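Local coordinates for proto-oncogene tyrosine-protein kinase receptor Ret (Danio rerio, PDB 7AMK) that acts as a receptor tyrosine kinase whose extracellular cadherin-like domains take part in assembling a signalling complex with GDNF and its co-receptor GFR alpha 1, at residues F260-D265 and G312-Y317; N232-Q237 and V339-F344; D228-S233 and V275-V280. The protein carries 4 engineered substitutions. All coordinates share one frame; numbering follows the deposited sequence.

Contact 1: residues F260-D265 and G312-Y317; sequences FVYDRD and GTVHEY. With CA (calcium ion), chain N; CA (calcium ion), chain M.
Phe260 and Glu316 both hold CG beside the backbone N (chi1 -68° and -59°). The two side chains lie side by side, pointing the same way, on one face of an antiparallel strand pair, 255-263 with 312-321, in a cadherin-like domain. The chain of Glu316 makes the contact: its CG lies 3.3 Å from Phe260 CE1. The carboxylate is turned 64° from the ring plane and has its polar partner in Arg301. An alanine in place of Phe260 would probably leave Glu316 CG and Val314 CG1 without their ring neighbour and let the glutamate chain turn more easily. On the same face, Tyr262 CD2 packs 3.9 Å from Val314 CG2. On the other face, Val261 CG2 lies 3.8 Å from Tyr317 CE2, close to Leu279 and Leu353 of the opposing sheet. Val261 N bonds to His315 O at 2.9 Å, and Thr313 N to Asp263 O at 2.8 Å. Asp263-Arg264-Asp265 fits the calcium-binding DXD motif of cadherins. Both carboxylate oxygens of Asp263 bind one calcium ion, and Asp265 bridges that ion to a second. Asp263 OD1 also closes an Asx turn with Asp265 N. Thr313 OG1 donates to Asp265 O at 2.9 Å, in the carbonyl plane.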
# COMPACT_ATOMS: atom_id res chain seq x y z
N PHE A 260 -15.98 3.40 -5.49
CA PHE A 260 -15.87 4.63 -6.25
C PHE A 260 -17.25 5.22 -6.45
O PHE A 260 -18.18 4.51 -6.84
CB PHE A 260 -15.21 4.38 -7.61
CG PHE A 260 -13.76 3.99 -7.51
CD1 PHE A 260 -12.78 4.96 -7.37
CD2 PHE A 260 -13.39 2.67 -7.53
CE1 PHE A 260 -11.45 4.61 -7.26
CE2 PHE A 260 -12.06 2.31 -7.42
CZ PHE A 260 -11.08 3.28 -7.29
N VAL A 261 -17.37 6.53 -6.20
CA VAL A 261 -18.60 7.27 -6.43
C VAL A 261 -18.26 8.42 -7.36
O VAL A 261 -17.22 9.06 -7.20
CB VAL A 261 -19.22 7.77 -5.10
CG1 VAL A 261 -20.25 8.87 -5.35
CG2 VAL A 261 -19.82 6.58 -4.33
N TYR A 262 -19.12 8.67 -8.33
CA TYR A 262 -18.87 9.67 -9.35
C TYR A 262 -19.90 10.78 -9.28
O TYR A 262 -21.06 10.56 -8.93
CB TYR A 262 -18.88 9.04 -10.76
CG TYR A 262 -17.94 7.87 -10.87
CD1 TYR A 262 -18.34 6.58 -10.51
CD2 TYR A 262 -16.63 8.04 -11.31
CE1 TYR A 262 -17.46 5.50 -10.61
CE2 TYR A 262 -15.76 6.98 -11.41
CZ TYR A 262 -16.17 5.71 -11.06
OH TYR A 262 -15.26 4.67 -11.17
N ASP A 263 -19.45 11.99 -9.62
CA ASP A 263 -20.33 13.16 -9.62
C ASP A 263 -19.90 14.05 -10.77
O ASP A 263 -18.73 14.45 -10.84
CB ASP A 263 -20.25 13.89 -8.27
CG ASP A 263 -21.36 14.91 -8.07
OD1 ASP A 263 -21.64 15.69 -8.99
OD2 ASP A 263 -21.97 14.91 -6.99
N ARG A 264 -20.82 14.35 -11.68
CA ARG A 264 -20.46 15.14 -12.86
C ARG A 264 -20.12 16.58 -12.53
O ARG A 264 -19.47 17.25 -13.35
CB ARG A 264 -21.58 15.08 -13.89
CG ARG A 264 -21.79 13.67 -14.40
CD ARG A 264 -22.76 13.61 -15.57
NE ARG A 264 -22.90 12.22 -16.03
CZ ARG A 264 -22.09 11.62 -16.89
NH1 ARG A 264 -21.07 12.25 -17.44
NH2 ARG A 264 -22.31 10.34 -17.19
N ASP A 265 -20.53 17.08 -11.37
CA ASP A 265 -20.18 18.42 -10.94
C ASP A 265 -18.71 18.50 -10.52
O ASP A 265 -18.10 17.52 -10.09
CB ASP A 265 -21.07 18.86 -9.78
CG ASP A 265 -22.54 18.86 -10.14
OD1 ASP A 265 -22.87 19.30 -11.26
OD2 ASP A 265 -23.37 18.40 -9.32
N GLY A 312 -15.42 16.49 -13.94
CA GLY A 312 -16.25 16.16 -12.79
C GLY A 312 -15.38 15.69 -11.64
O GLY A 312 -14.17 15.97 -11.61
N THR A 313 -15.99 14.96 -10.70
CA THR A 313 -15.32 14.51 -9.48
C THR A 313 -15.46 13.00 -9.35
O THR A 313 -16.54 12.44 -9.56
CB THR A 313 -15.92 15.21 -8.24
OG1 THR A 313 -15.93 16.64 -8.46
CG2 THR A 313 -15.11 14.90 -6.97
N VAL A 314 -14.35 12.36 -9.01
CA VAL A 314 -14.29 10.94 -8.69
C VAL A 314 -14.02 10.81 -7.19
O VAL A 314 -13.03 11.36 -6.68
CB VAL A 314 -13.21 10.22 -9.50
CG1 VAL A 314 -13.13 8.74 -9.12
CG2 VAL A 314 -13.51 10.34 -10.97
N HIS A 315 -14.90 10.10 -6.48
CA HIS A 315 -14.72 9.86 -5.05
C HIS A 315 -14.26 8.42 -4.80
O HIS A 315 -14.70 7.49 -5.47
CB HIS A 315 -16.02 10.12 -4.26
CG HIS A 315 -16.50 11.53 -4.34
ND1 HIS A 315 -16.24 12.46 -3.36
CD2 HIS A 315 -17.25 12.17 -5.28
CE1 HIS A 315 -16.81 13.61 -3.68
NE2 HIS A 315 -17.42 13.46 -4.85
N GLU A 316 -13.37 8.24 -3.82
CA GLU A 316 -12.92 6.92 -3.39
C GLU A 316 -13.24 6.73 -1.91
O GLU A 316 -12.84 7.54 -1.07
CB GLU A 316 -11.42 6.74 -3.58
CG GLU A 316 -10.90 6.88 -4.99
CD GLU A 316 -9.42 6.52 -5.08
OE1 GLU A 316 -8.92 5.84 -4.16
OE2 GLU A 316 -8.75 6.93 -6.05
N TYR A 317 -13.93 5.64 -1.61
CA TYR A 317 -14.27 5.27 -0.24
C TYR A 317 -13.56 3.96 0.10
O TYR A 317 -13.73 2.96 -0.61
CB TYR A 317 -15.79 5.14 -0.08
CG TYR A 317 -16.49 6.46 -0.26
CD1 TYR A 317 -16.67 7.31 0.83
CD2 TYR A 317 -16.95 6.87 -1.51
CE1 TYR A 317 -17.28 8.50 0.69
CE2 TYR A 317 -17.58 8.09 -1.66
CZ TYR A 317 -17.74 8.91 -0.55
OH TYR A 317 -18.35 10.14 -0.64
CA CA N . -23.15 16.99 -7.39
CA CA M . -23.13 21.32 -12.49

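Contact 2: residues N232-Q237 and V339-F344; sequences NSPYVQ and VNDTTF. Engineered in segment 232-237: Gln237 (natural residue Asn). With CA (calcium ion), chain N; NAG (2-acetamido-2-deoxy-beta-D-glucopyranose), chain E.
Asn232 and Asp341 meet through a calcium ion, with no direct hydrogen bond between the two segments. This is one of the calcium sites at the junction of two cadherin-like domains. The backbone O of Asn232 binds the ion at 2.3 Å, and OD2 of Asp341 binds it at 2.5 Å. Asp230, Asp263, Asp265 and Asn277 complete the shell. Asn232 O and Asp341 OD2 sit 3.3 Å apart, and the ion between them probably offsets their repulsion.

Apolar contacts flank the metal. Asp341 CB packs 3.5 Å from Pro234 CD. The proline thus lies across the base of the aspartate side chain. Pro234 also touches Leu279 and Val261, which belong to the two sheets of the domain.

Asp341 to Phe344 form a type I beta turn, closed by Phe344 N to Asp341 O at 3.2 Å. The turn returns Phe344 to the 232-237 segment, where its ring meets Asn232 and Ser233. The ring carbon CG is anti to the backbone N of Phe344 (chi1 179°). Asn232 N lies at the edge of the ring, 3.6 Å from Phe344 CE1. Thr343, in the same turn, hydrogen-bonds through OG1 to Asp230 OD2 and to Asn277 N, which ties the turn to other parts of the site. Asn340 points away from the 232-237 segment and carries a glycan, its ND2 bonded covalently to C1 of an N-acetylglucosamine. Ser233 CB makes a CH-pi contact over one face of the Phe344 ring, 4.0 Å from the centroid and 9° off the ring normal.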
# COMPACT_ATOMS: atom_id res chain seq x y z
N ASN A 232 -25.95 17.73 -10.14
CA ASN A 232 -25.86 16.32 -10.49
C ASN A 232 -25.66 15.50 -9.23
O ASN A 232 -24.82 15.84 -8.39
CB ASN A 232 -24.71 16.06 -11.48
CG ASN A 232 -24.97 16.68 -12.84
OD1 ASN A 232 -25.55 16.04 -13.72
ND2 ASN A 232 -24.53 17.92 -13.03
N SER A 233 -26.47 14.44 -9.08
CA SER A 233 -26.31 13.62 -7.90
C SER A 233 -25.21 12.59 -8.10
O SER A 233 -24.93 12.17 -9.22
CB SER A 233 -27.61 12.90 -7.56
OG SER A 233 -28.09 12.21 -8.69
N PRO A 234 -24.57 12.18 -7.00
CA PRO A 234 -23.55 11.14 -7.08
C PRO A 234 -24.17 9.79 -7.43
O PRO A 234 -25.35 9.55 -7.22
CB PRO A 234 -22.96 11.13 -5.68
CG PRO A 234 -24.07 11.64 -4.81
CD PRO A 234 -24.74 12.69 -5.63
N TYR A 235 -23.34 8.92 -8.01
CA TYR A 235 -23.81 7.60 -8.43
C TYR A 235 -22.64 6.63 -8.45
O TYR A 235 -21.46 7.01 -8.57
CB TYR A 235 -24.48 7.64 -9.81
CG TYR A 235 -23.53 8.07 -10.94
CD1 TYR A 235 -23.34 9.41 -11.24
CD2 TYR A 235 -22.84 7.12 -11.71
CE1 TYR A 235 -22.47 9.81 -12.29
CE2 TYR A 235 -21.98 7.51 -12.74
CZ TYR A 235 -21.80 8.86 -13.03
OH TYR A 235 -20.95 9.25 -14.04
N VAL A 236 -22.97 5.37 -8.37
CA VAL A 236 -21.98 4.31 -8.49
C VAL A 236 -22.06 3.74 -9.89
O VAL A 236 -23.10 3.80 -10.56
CB VAL A 236 -22.18 3.21 -7.43
CG1 VAL A 236 -21.82 3.75 -6.07
CG2 VAL A 236 -23.62 2.75 -7.44
N GLN A 237 -20.94 3.20 -10.34
CA GLN A 237 -20.86 2.53 -11.62
C GLN A 237 -20.72 1.04 -11.31
O GLN A 237 -19.72 0.61 -10.72
CB GLN A 237 -19.69 3.06 -12.44
CG GLN A 237 -19.72 2.61 -13.89
CD GLN A 237 -19.10 3.63 -14.82
OE1 GLN A 237 -18.63 4.68 -14.37
NE2 GLN A 237 -19.08 3.33 -16.12
N VAL A 339 -23.78 8.12 1.63
CA VAL A 339 -23.06 9.24 1.02
C VAL A 339 -24.08 10.28 0.57
O VAL A 339 -24.93 10.00 -0.28
CB VAL A 339 -22.19 8.77 -0.16
CG1 VAL A 339 -21.69 9.98 -0.92
CG2 VAL A 339 -21.01 7.92 0.33
N ASN A 340 -23.99 11.48 1.11
CA ASN A 340 -25.01 12.51 0.90
C ASN A 340 -24.37 13.73 0.24
O ASN A 340 -23.49 14.36 0.81
CB ASN A 340 -25.64 12.86 2.25
CG ASN A 340 -26.79 13.84 2.15
OD1 ASN A 340 -26.99 14.50 1.14
ND2 ASN A 340 -27.55 13.93 3.24
N ASP A 341 -24.81 14.04 -0.99
CA ASP A 341 -24.48 15.29 -1.67
C ASP A 341 -25.32 16.40 -1.06
O ASP A 341 -26.49 16.58 -1.42
CB ASP A 341 -24.74 15.17 -3.17
CG ASP A 341 -24.30 16.43 -3.96
OD1 ASP A 341 -24.03 17.50 -3.36
OD2 ASP A 341 -24.23 16.30 -5.21
N THR A 342 -24.72 17.17 -0.16
CA THR A 342 -25.50 18.02 0.74
C THR A 342 -26.23 19.14 0.00
O THR A 342 -27.39 19.43 0.31
CB THR A 342 -24.59 18.61 1.81
OG1 THR A 342 -23.49 19.27 1.16
CG2 THR A 342 -24.06 17.49 2.73
N THR A 343 -25.56 19.78 -0.94
CA THR A 343 -26.13 20.91 -1.67
C THR A 343 -26.86 20.48 -2.95
O THR A 343 -27.19 21.34 -3.76
CB THR A 343 -25.04 21.93 -2.03
OG1 THR A 343 -23.96 21.26 -2.69
CG2 THR A 343 -24.48 22.59 -0.78
N PHE A 344 -27.08 19.18 -3.16
CA PHE A 344 -27.89 18.79 -4.31
C PHE A 344 -29.37 18.98 -3.98
O PHE A 344 -29.86 18.39 -3.01
CB PHE A 344 -27.61 17.35 -4.71
CG PHE A 344 -28.46 16.89 -5.87
CD1 PHE A 344 -28.11 17.23 -7.18
CD2 PHE A 344 -29.61 16.15 -5.66
CE1 PHE A 344 -28.90 16.82 -8.25
CE2 PHE A 344 -30.39 15.73 -6.72
CZ PHE A 344 -30.04 16.07 -8.02
CA CA N . -23.15 16.99 -7.39
C1 NAG E . -28.66 14.82 3.37
C2 NAG E . -29.71 14.35 4.38
C3 NAG E . -30.82 15.40 4.52
C4 NAG E . -30.25 16.79 4.77
C5 NAG E . -29.15 17.13 3.77
C6 NAG E . -28.43 18.43 4.05
C7 NAG E . -30.18 11.94 4.65
C8 NAG E . -29.45 12.02 5.95
N2 NAG E . -30.29 13.08 3.95
O3 NAG E . -31.71 15.03 5.56
O4 NAG E . -31.30 17.73 4.55
O5 NAG E . -28.16 16.10 3.76
O6 NAG E . -28.61 18.90 5.38
O7 NAG E . -30.66 10.89 4.24

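Contact 3: residues D228-S233 and V275-V280; sequences DEDDNS and VQNKLV. With CA (calcium ion), chain M; CA (calcium ion), chain N; CA (calcium ion), chain L.
Gln276 and Asp228 make the hydrogen bond of this contact, within the calcium-binding linker of a cadherin-like fold. Gln276 NE2 donates to the backbone O of Asp228 at 3.1 Å, with an N-H...O angle of 158°. The extended glutamine chain carries the amide to the linker. There Gln276 NE2 also lies 3.6 Å from Glu229 CA. The donor stands above the carbonyl plane, 65° out of it. The carboxylate of Asp228 has its own partner, Arg195.

Metal coordination makes the second link. Asp230 OD1 and Asn277 OD1 each bind the same calcium ion at 2.3 Å. The two oxygens are 2.9 Å apart and are held together by the ion. The side chains cross at about a right angle, with carboxylate and amide planes 79° apart. The amide of Asn277 also pairs with Thr267, which probably helps to fix its rotation.

Two further calcium ions bind the linker alone among these segments. One takes Asp228 OD1, Glu229 O and Asp231 OD1, with Glu142, Glu196 and Asp265 completing its shell. The other takes Asp231 OD2 and two waters, with Glu142, Asp194 and Glu196 also in its site. The run from Asp228 to Asn232 resembles the DXNDN linker motif of cadherins.

Val275 to Lys278 form a type II beta turn that presents Gln276 and Asn277. The linker joins strand 215-227 to strand 235-236. The turn leads into strand 279-283, which pairs with strand 331-341, and Leu279 packs on His315 and Tyr317 of strand 312-321.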
# COMPACT_ATOMS: atom_id res chain seq x y z
N ASP A 228 -19.99 26.51 -12.44
CA ASP A 228 -20.69 25.27 -12.15
C ASP A 228 -21.54 25.45 -10.91
O ASP A 228 -21.19 26.18 -9.98
CB ASP A 228 -19.68 24.14 -11.93
CG ASP A 228 -20.32 22.80 -11.82
OD1 ASP A 228 -20.96 22.38 -12.78
OD2 ASP A 228 -20.15 22.14 -10.77
N GLU A 229 -22.66 24.74 -10.87
CA GLU A 229 -23.39 24.58 -9.63
C GLU A 229 -23.63 23.10 -9.41
O GLU A 229 -23.42 22.28 -10.30
CB GLU A 229 -24.69 25.39 -9.63
CG GLU A 229 -25.78 24.78 -10.42
CD GLU A 229 -27.09 25.56 -10.25
OE1 GLU A 229 -27.05 26.62 -9.58
OE2 GLU A 229 -28.15 25.12 -10.76
N ASP A 230 -24.06 22.75 -8.20
CA ASP A 230 -24.24 21.35 -7.81
C ASP A 230 -25.61 20.93 -8.31
O ASP A 230 -26.63 21.14 -7.66
CB ASP A 230 -24.08 21.20 -6.29
CG ASP A 230 -24.25 19.74 -5.80
OD1 ASP A 230 -24.39 18.80 -6.60
OD2 ASP A 230 -24.24 19.56 -4.57
N ASP A 231 -25.64 20.36 -9.52
CA ASP A 231 -26.91 19.97 -10.13
C ASP A 231 -26.87 18.54 -10.65
O ASP A 231 -27.66 18.18 -11.53
CB ASP A 231 -27.32 20.96 -11.24
CG ASP A 231 -26.35 20.94 -12.46
OD1 ASP A 231 -25.33 20.22 -12.44
OD2 ASP A 231 -26.64 21.64 -13.45
N ASN A 232 -25.95 17.73 -10.14
CA ASN A 232 -25.86 16.32 -10.49
C ASN A 232 -25.66 15.50 -9.23
O ASN A 232 -24.82 15.84 -8.39
CB ASN A 232 -24.71 16.06 -11.48
CG ASN A 232 -24.97 16.68 -12.84
OD1 ASN A 232 -25.55 16.04 -13.72
ND2 ASN A 232 -24.53 17.92 -13.03
N SER A 233 -26.47 14.44 -9.08
CA SER A 233 -26.31 13.62 -7.90
C SER A 233 -25.21 12.59 -8.10
O SER A 233 -24.93 12.17 -9.22
CB SER A 233 -27.61 12.90 -7.56
OG SER A 233 -28.09 12.21 -8.69
N VAL A 275 -18.33 24.24 0.50
CA VAL A 275 -19.41 23.31 0.81
C VAL A 275 -20.19 22.90 -0.43
O VAL A 275 -20.88 21.86 -0.40
CB VAL A 275 -20.38 23.90 1.86
CG1 VAL A 275 -21.40 22.83 2.26
CG2 VAL A 275 -19.61 24.39 3.08
N GLN A 276 -20.10 23.67 -1.52
CA GLN A 276 -20.69 23.28 -2.80
C GLN A 276 -20.22 21.90 -3.23
O GLN A 276 -19.03 21.66 -3.38
CB GLN A 276 -20.33 24.31 -3.88
CG GLN A 276 -20.44 23.75 -5.31
CD GLN A 276 -20.42 24.82 -6.40
OE1 GLN A 276 -20.49 26.02 -6.13
NE2 GLN A 276 -20.37 24.37 -7.65
N ASN A 277 -21.17 21.00 -3.43
CA ASN A 277 -20.88 19.69 -3.99
C ASN A 277 -20.10 18.81 -3.04
O ASN A 277 -19.56 17.79 -3.45
CB ASN A 277 -20.12 19.78 -5.31
CG ASN A 277 -20.45 18.64 -6.21
OD1 ASN A 277 -21.60 18.26 -6.32
ND2 ASN A 277 -19.45 18.05 -6.85
N LYS A 278 -20.02 19.20 -1.78
CA LYS A 278 -19.39 18.36 -0.78
C LYS A 278 -20.26 17.15 -0.51
O LYS A 278 -21.47 17.28 -0.27
CB LYS A 278 -19.16 19.17 0.49
CG LYS A 278 -18.45 18.43 1.61
CD LYS A 278 -18.36 19.34 2.83
CE LYS A 278 -17.87 18.61 4.07
NZ LYS A 278 -17.92 19.49 5.28
N LEU A 279 -19.66 15.96 -0.54
CA LEU A 279 -20.32 14.74 -0.09
C LEU A 279 -19.88 14.43 1.34
O LEU A 279 -18.69 14.29 1.61
CB LEU A 279 -20.00 13.55 -0.99
CG LEU A 279 -20.23 13.68 -2.50
CD1 LEU A 279 -19.88 12.35 -3.21
CD2 LEU A 279 -21.67 14.08 -2.72
N VAL A 280 -20.85 14.30 2.25
CA VAL A 280 -20.61 13.89 3.63
C VAL A 280 -21.15 12.48 3.81
O VAL A 280 -22.26 12.18 3.37
CB VAL A 280 -21.28 14.86 4.63
CG1 VAL A 280 -20.93 16.30 4.32
CG2 VAL A 280 -22.79 14.65 4.64
CA CA M . -23.13 21.32 -12.49
CA CA N . -23.15 16.99 -7.39
CA CA L . -25.66 21.41 -15.48
O HOH W 1 -26.60 19.28 -15.70
O HOH W 2 -27.55 22.58 -16.18

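Overall arrangement
All three contacts lie at the calcium-binding end of the third cadherin-like domain and share one calcium ion. The centres of contacts 1 and 2 are about 8 Å apart, those of 2 and 3 about 7 Å, and those of 1 and 3 about 11 Å. Contacts 2 and 3 share Asn232 and Ser233. Along the chain come 228-237, 260-265, 275-280, 312-317 and 339-344, so contact 1 is nested inside contact 2 and crosses contact 3. Contacts 1 and 2 share the sheet of strands 235-236, 255-263 and 312-321. Contacts 2 and 3 reach the sheet of 331-341 and 279-283. The calcium sites thus join both sheets to the linker from the preceding domain, which probably stiffens the junction.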